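Local coordinates for myosin-17 (Arabidopsis thaliana, PDB 7KFL), which is a plant class XI myosin motor, probably moving along actin filaments, whose globular tail is the cargo-binding domain, at residues 173-185 with 214-226. Numbering follows the deposited sequence.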
loop_
_atom_site.group_PDB
_atom_site.type_symbol
_atom_site.label_atom_id
_atom_site.label_comp_id
_atom_site.label_asym_id
_atom_site.label_seq_id
_atom_site.Cartn_x
_atom_site.Cartn_y
_atom_site.Cartn_z
ATOM N N ASN A 173 0.634 7.923 4.697
ATOM C CA ASN A 173 0.764 8.170 6.163
ATOM C C ASN A 173 1.703 7.129 6.791
ATOM O O ASN A 173 2.540 7.521 7.632
ATOM C CB ASN A 173 -0.584 8.143 6.891
ATOM C CG ASN A 173 -1.384 9.421 6.749
ATOM O OD1 ASN A 173 -0.945 10.375 6.110
ATOM N ND2 ASN A 173 -2.568 9.447 7.339
ATOM N N LEU A 174 1.553 5.856 6.407
ATOM C CA LEU A 174 2.399 4.728 6.881
ATOM C C LEU A 174 3.833 4.910 6.363
ATOM O O LEU A 174 4.766 4.703 7.162
ATOM C CB LEU A 174 1.780 3.404 6.416
ATOM C CG LEU A 174 2.549 2.127 6.756
ATOM C CD1 LEU A 174 2.999 2.107 8.207
ATOM C CD2 LEU A 174 1.702 0.902 6.454
ATOM N N LYS A 175 3.995 5.297 5.089
ATOM C CA LYS A 175 5.308 5.608 4.454
ATOM C C LYS A 175 6.035 6.687 5.270
ATOM O O LYS A 175 7.238 6.513 5.527
ATOM C CB LYS A 175 5.141 6.080 3.005
ATOM C CG LYS A 175 4.906 4.981 1.975
ATOM C CD LYS A 175 5.062 5.442 0.534
ATOM C CE LYS A 175 4.645 4.391 -0.478
ATOM N NZ LYS A 175 4.828 4.852 -1.877
ATOM N N LYS A 176 5.327 7.750 5.660
ATOM C CA LYS A 176 5.878 8.915 6.408
ATOM C C LYS A 176 6.317 8.480 7.813
ATOM O O LYS A 176 7.261 9.095 8.350
ATOM C CB LYS A 176 4.827 10.027 6.484
ATOM C CG LYS A 176 5.222 11.271 7.270
ATOM C CD LYS A 176 4.023 12.049 7.778
ATOM C CE LYS A 176 4.115 13.541 7.531
ATOM N NZ LYS A 176 2.780 14.187 7.594
ATOM N N GLU A 177 5.650 7.476 8.392
ATOM C CA GLU A 177 5.900 7.004 9.781
ATOM C C GLU A 177 7.154 6.119 9.819
ATOM O O GLU A 177 7.928 6.259 10.787
ATOM C CB GLU A 177 4.681 6.256 10.322
ATOM C CG GLU A 177 4.681 6.127 11.835
ATOM C CD GLU A 177 3.440 5.476 12.418
ATOM O OE1 GLU A 177 2.335 6.032 12.229
ATOM O OE2 GLU A 177 3.580 4.406 13.048
ATOM N N ILE A 178 7.347 5.249 8.820
ATOM C CA ILE A 178 8.471 4.260 8.779
ATOM C C ILE A 178 9.653 4.832 7.987
ATOM O O ILE A 178 10.700 4.155 7.956
ATOM C CB ILE A 178 8.020 2.890 8.227
ATOM C CG1 ILE A 178 7.723 2.923 6.726
ATOM C CG2 ILE A 178 6.842 2.353 9.031
ATOM C CD1 ILE A 178 7.321 1.583 6.152
ATOM N N SER A 179 9.508 6.019 7.386
ATOM C CA SER A 179 10.581 6.702 6.612
ATOM C C SER A 179 11.739 7.067 7.542
ATOM O O SER A 179 12.885 6.740 7.240
ATOM C CB SER A 179 10.055 7.904 5.853
ATOM O OG SER A 179 11.021 8.393 4.931
ATOM N N PRO A 180 11.498 7.732 8.699
ATOM C CA PRO A 180 12.577 8.074 9.629
ATOM C C PRO A 180 13.273 6.851 10.251
ATOM O O PRO A 180 14.445 6.954 10.564
ATOM C CB PRO A 180 11.885 8.890 10.735
ATOM C CG PRO A 180 10.574 9.329 10.124
ATOM C CD PRO A 180 10.194 8.210 9.178
ATOM N N LEU A 181 12.545 5.738 10.414
ATOM C CA LEU A 181 13.067 4.473 11.007
ATOM C C LEU A 181 14.047 3.819 10.026
ATOM O O LEU A 181 15.122 3.372 10.473
ATOM C CB LEU A 181 11.903 3.527 11.330
ATOM C CG LEU A 181 10.827 4.076 12.267
ATOM C CD1 LEU A 181 9.738 3.038 12.491
ATOM C CD2 LEU A 181 11.420 4.518 13.596
ATOM N N LEU A 182 13.684 3.765 8.741
ATOM C CA LEU A 182 14.585 3.322 7.643
ATOM C C LEU A 182 15.762 4.303 7.559
ATOM O O LEU A 182 16.907 3.844 7.376
ATOM C CB LEU A 182 13.794 3.255 6.332
ATOM C CG LEU A 182 12.690 2.197 6.287
ATOM C CD1 LEU A 182 11.765 2.423 5.102
ATOM C CD2 LEU A 182 13.279 0.795 6.243
ATOM N N GLY A 183 15.484 5.602 7.729
ATOM C CA GLY A 183 16.499 6.665 7.866
ATOM C C GLY A 183 17.563 6.302 8.888
ATOM O O GLY A 183 18.750 6.557 8.614
ATOM N N LEU A 184 17.158 5.719 10.023
ATOM C CA LEU A 184 18.072 5.319 11.131
ATOM C C LEU A 184 18.717 3.961 10.814
ATOM O O LEU A 184 19.887 3.775 11.196
ATOM C CB LEU A 184 17.296 5.281 12.454
ATOM C CG LEU A 184 16.786 6.629 12.968
ATOM C CD1 LEU A 184 15.856 6.438 14.154
ATOM C CD2 LEU A 184 17.933 7.553 13.349
ATOM N N CYS A 185 17.995 3.051 10.149
ATOM C CA CYS A 185 18.523 1.743 9.666
ATOM C C CYS A 185 19.699 1.975 8.707
ATOM O O CYS A 185 20.702 1.254 8.825
ATOM C CB CYS A 185 17.455 0.913 8.960
ATOM S SG CYS A 185 16.280 0.110 10.082
ATOM N N HIS A 214 15.341 -0.690 15.671
ATOM C CA HIS A 214 14.727 0.142 14.602
ATOM C C HIS A 214 13.900 -0.740 13.659
ATOM O O HIS A 214 12.819 -0.290 13.235
ATOM C CB HIS A 214 15.804 0.952 13.869
ATOM C CG HIS A 214 16.444 1.993 14.726
ATOM N ND1 HIS A 214 15.748 2.663 15.715
ATOM C CD2 HIS A 214 17.697 2.497 14.737
ATOM C CE1 HIS A 214 16.549 3.528 16.303
ATOM N NE2 HIS A 214 17.749 3.447 15.721
ATOM N N TRP A 215 14.379 -1.949 13.349
ATOM C CA TRP A 215 13.625 -2.953 12.549
ATOM C C TRP A 215 12.348 -3.334 13.302
ATOM O O TRP A 215 11.300 -3.488 12.648
ATOM C CB TRP A 215 14.479 -4.189 12.245
ATOM C CG TRP A 215 15.707 -3.900 11.438
ATOM C CD1 TRP A 215 17.001 -4.109 11.814
ATOM C CD2 TRP A 215 15.761 -3.353 10.109
ATOM N NE1 TRP A 215 17.855 -3.736 10.814
ATOM C CE2 TRP A 215 17.125 -3.266 9.756
ATOM C CE3 TRP A 215 14.797 -2.936 9.182
ATOM C CZ2 TRP A 215 17.547 -2.775 8.522
ATOM C CZ3 TRP A 215 15.213 -2.447 7.963
ATOM C CH2 TRP A 215 16.570 -2.368 7.642
ATOM N N GLN A 216 12.446 -3.470 14.629
ATOM C CA GLN A 216 11.312 -3.815 15.527
ATOM C C GLN A 216 10.321 -2.643 15.583
ATOM O O GLN A 216 9.106 -2.914 15.627
ATOM C CB GLN A 216 11.840 -4.215 16.906
ATOM C CG GLN A 216 12.614 -5.528 16.886
ATOM C CD GLN A 216 13.323 -5.842 18.181
ATOM O OE1 GLN A 216 13.146 -5.175 19.201
ATOM N NE2 GLN A 216 14.143 -6.879 18.147
ATOM N N SER A 217 10.807 -1.397 15.567
ATOM C CA SER A 217 9.966 -0.168 15.541
ATOM C C SER A 217 9.084 -0.161 14.285
ATOM O O SER A 217 7.896 0.211 14.394
ATOM C CB SER A 217 10.805 1.082 15.617
ATOM O OG SER A 217 11.641 1.062 16.761
ATOM N N ILE A 218 9.652 -0.548 13.138
ATOM C CA ILE A 218 8.952 -0.619 11.821
ATOM C C ILE A 218 7.856 -1.689 11.904
ATOM O O ILE A 218 6.713 -1.394 11.495
ATOM C CB ILE A 218 9.956 -0.877 10.676
ATOM C CG1 ILE A 218 10.806 0.366 10.398
ATOM C CG2 ILE A 218 9.251 -1.367 9.417
ATOM C CD1 ILE A 218 12.006 0.119 9.512
ATOM N N ARG A 219 8.196 -2.872 12.422
ATOM C CA ARG A 219 7.272 -4.028 12.591
ATOM C C ARG A 219 6.047 -3.610 13.422
ATOM O O ARG A 219 4.936 -4.076 13.101
ATOM C CB ARG A 219 8.004 -5.198 13.256
ATOM C CG ARG A 219 7.233 -6.508 13.216
ATOM C CD ARG A 219 7.958 -7.621 13.945
ATOM N NE ARG A 219 7.100 -8.782 14.139
ATOM C CZ ARG A 219 7.509 -9.979 14.547
ATOM N NH1 ARG A 219 8.787 -10.203 14.811
ATOM N NH2 ARG A 219 6.632 -10.956 14.682
ATOM N N LYS A 220 6.245 -2.773 14.447
ATOM C CA LYS A 220 5.163 -2.253 15.329
ATOM C C LYS A 220 4.225 -1.356 14.514
ATOM O O LYS A 220 2.995 -1.560 14.595
ATOM C CB LYS A 220 5.742 -1.494 16.528
ATOM C CG LYS A 220 6.127 -2.368 17.715
ATOM C CD LYS A 220 6.604 -1.590 18.924
ATOM C CE LYS A 220 7.970 -0.967 18.728
ATOM N NZ LYS A 220 8.549 -0.503 20.011
ATOM N N SER A 221 4.790 -0.406 13.762
ATOM C CA SER A 221 4.046 0.541 12.887
ATOM C C SER A 221 3.239 -0.238 11.841
ATOM O O SER A 221 2.078 0.129 11.616
ATOM C CB SER A 221 4.972 1.545 12.247
ATOM O OG SER A 221 5.504 2.435 13.220
ATOM N N LEU A 222 3.820 -1.282 11.241
ATOM C CA LEU A 222 3.109 -2.158 10.269
ATOM C C LEU A 222 1.875 -2.763 10.948
ATOM O O LEU A 222 0.791 -2.701 10.346
ATOM C CB LEU A 222 4.049 -3.258 9.758
ATOM C CG LEU A 222 5.207 -2.805 8.868
ATOM C CD1 LEU A 222 6.048 -3.996 8.437
ATOM C CD2 LEU A 222 4.710 -2.049 7.646
ATOM N N ASN A 223 2.040 -3.303 12.162
ATOM C CA ASN A 223 0.982 -4.013 12.936
ATOM C C ASN A 223 -0.117 -3.028 13.358
ATOM O O ASN A 223 -1.297 -3.426 13.320
ATOM C CB ASN A 223 1.553 -4.746 14.157
ATOM C CG ASN A 223 2.050 -6.143 13.849
ATOM O OD1 ASN A 223 1.609 -6.773 12.892
ATOM N ND2 ASN A 223 2.957 -6.649 14.669
ATOM N N SER A 224 0.246 -1.805 13.758
ATOM C CA SER A 224 -0.707 -0.724 14.126
ATOM C C SER A 224 -1.720 -0.531 12.993
ATOM O O SER A 224 -2.937 -0.632 13.255
ATOM C CB SER A 224 0.004 0.565 14.429
ATOM O OG SER A 224 0.978 0.377 15.440
ATOM N N TYR A 225 -1.224 -0.280 11.778
ATOM C CA TYR A 225 -2.044 0.002 10.571
ATOM C C TYR A 225 -2.823 -1.260 10.188
ATOM O O TYR A 225 -4.009 -1.134 9.832
ATOM C CB TYR A 225 -1.173 0.551 9.436
ATOM C CG TYR A 225 -0.757 1.990 9.622
ATOM C CD1 TYR A 225 0.191 2.339 10.569
ATOM C CD2 TYR A 225 -1.320 3.008 8.870
ATOM C CE1 TYR A 225 0.582 3.654 10.756
ATOM C CE2 TYR A 225 -0.944 4.331 9.047
ATOM C CZ TYR A 225 0.014 4.656 9.993
ATOM O OH TYR A 225 0.401 5.950 10.185
ATOM N N LEU A 226 -2.196 -2.436 10.290
ATOM C CA LEU A 226 -2.865 -3.741 10.031
ATOM C C LEU A 226 -4.078 -3.880 10.963
ATOM O O LEU A 226 -5.179 -4.151 10.456
ATOM C CB LEU A 226 -1.864 -4.885 10.232
ATOM C CG LEU A 226 -2.427 -6.297 10.069
ATOM C CD1 LEU A 226 -3.110 -6.469 8.720
ATOM C CD2 LEU A 226 -1.334 -7.339 10.242
#
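Two antiparallel neighbours in the helical globular tail, helices 150-186 and 205-231, pack here through Leu181 and Ile218, with the segment axes 9.2 Å apart and their directions at 166°. The packing is knobs-into-holes. Leu181 sits among His214, Ser217, Ile218 and Ser221, and Ile218 among Ile178, Leu181, Leu182 and Cys185. Leu181 CB lies 3.5 Å from Ile218 CG1.

At one end, Cys185 SG stands directly over the six-membered ring of Trp215, 3.2 Å from its centroid, in a sulfur-aromatic contact. Next to it, Leu184 CB covers a face of the His214 ring in a CH-pi contact.

At the other end, Glu177 CG is anti to the backbone N (chi1 -162°), and the extended chain carries the carboxylate across to the partner helix. Ser221 OG donates to the anti lone pair of Glu177 OE2 at 2.8 Å. Tyr225 OH donates to Glu177 OE1, also at 2.8 Å, from above the carboxylate plane. Tyr225 OH is also hydrogen-bonded to Asn71 ND2. Leu174 CD1 makes a CH-pi contact with a face of the Tyr225 ring. Helix 236-260 touches Ile178, Leu182 and Trp215.

Each carboxylate oxygen of Glu177 thus accepts a hydrogen bond from a hydroxyl. The two bonds probably restrict rotation of the carboxylate and stabilise its negative charge beside the apolar packing.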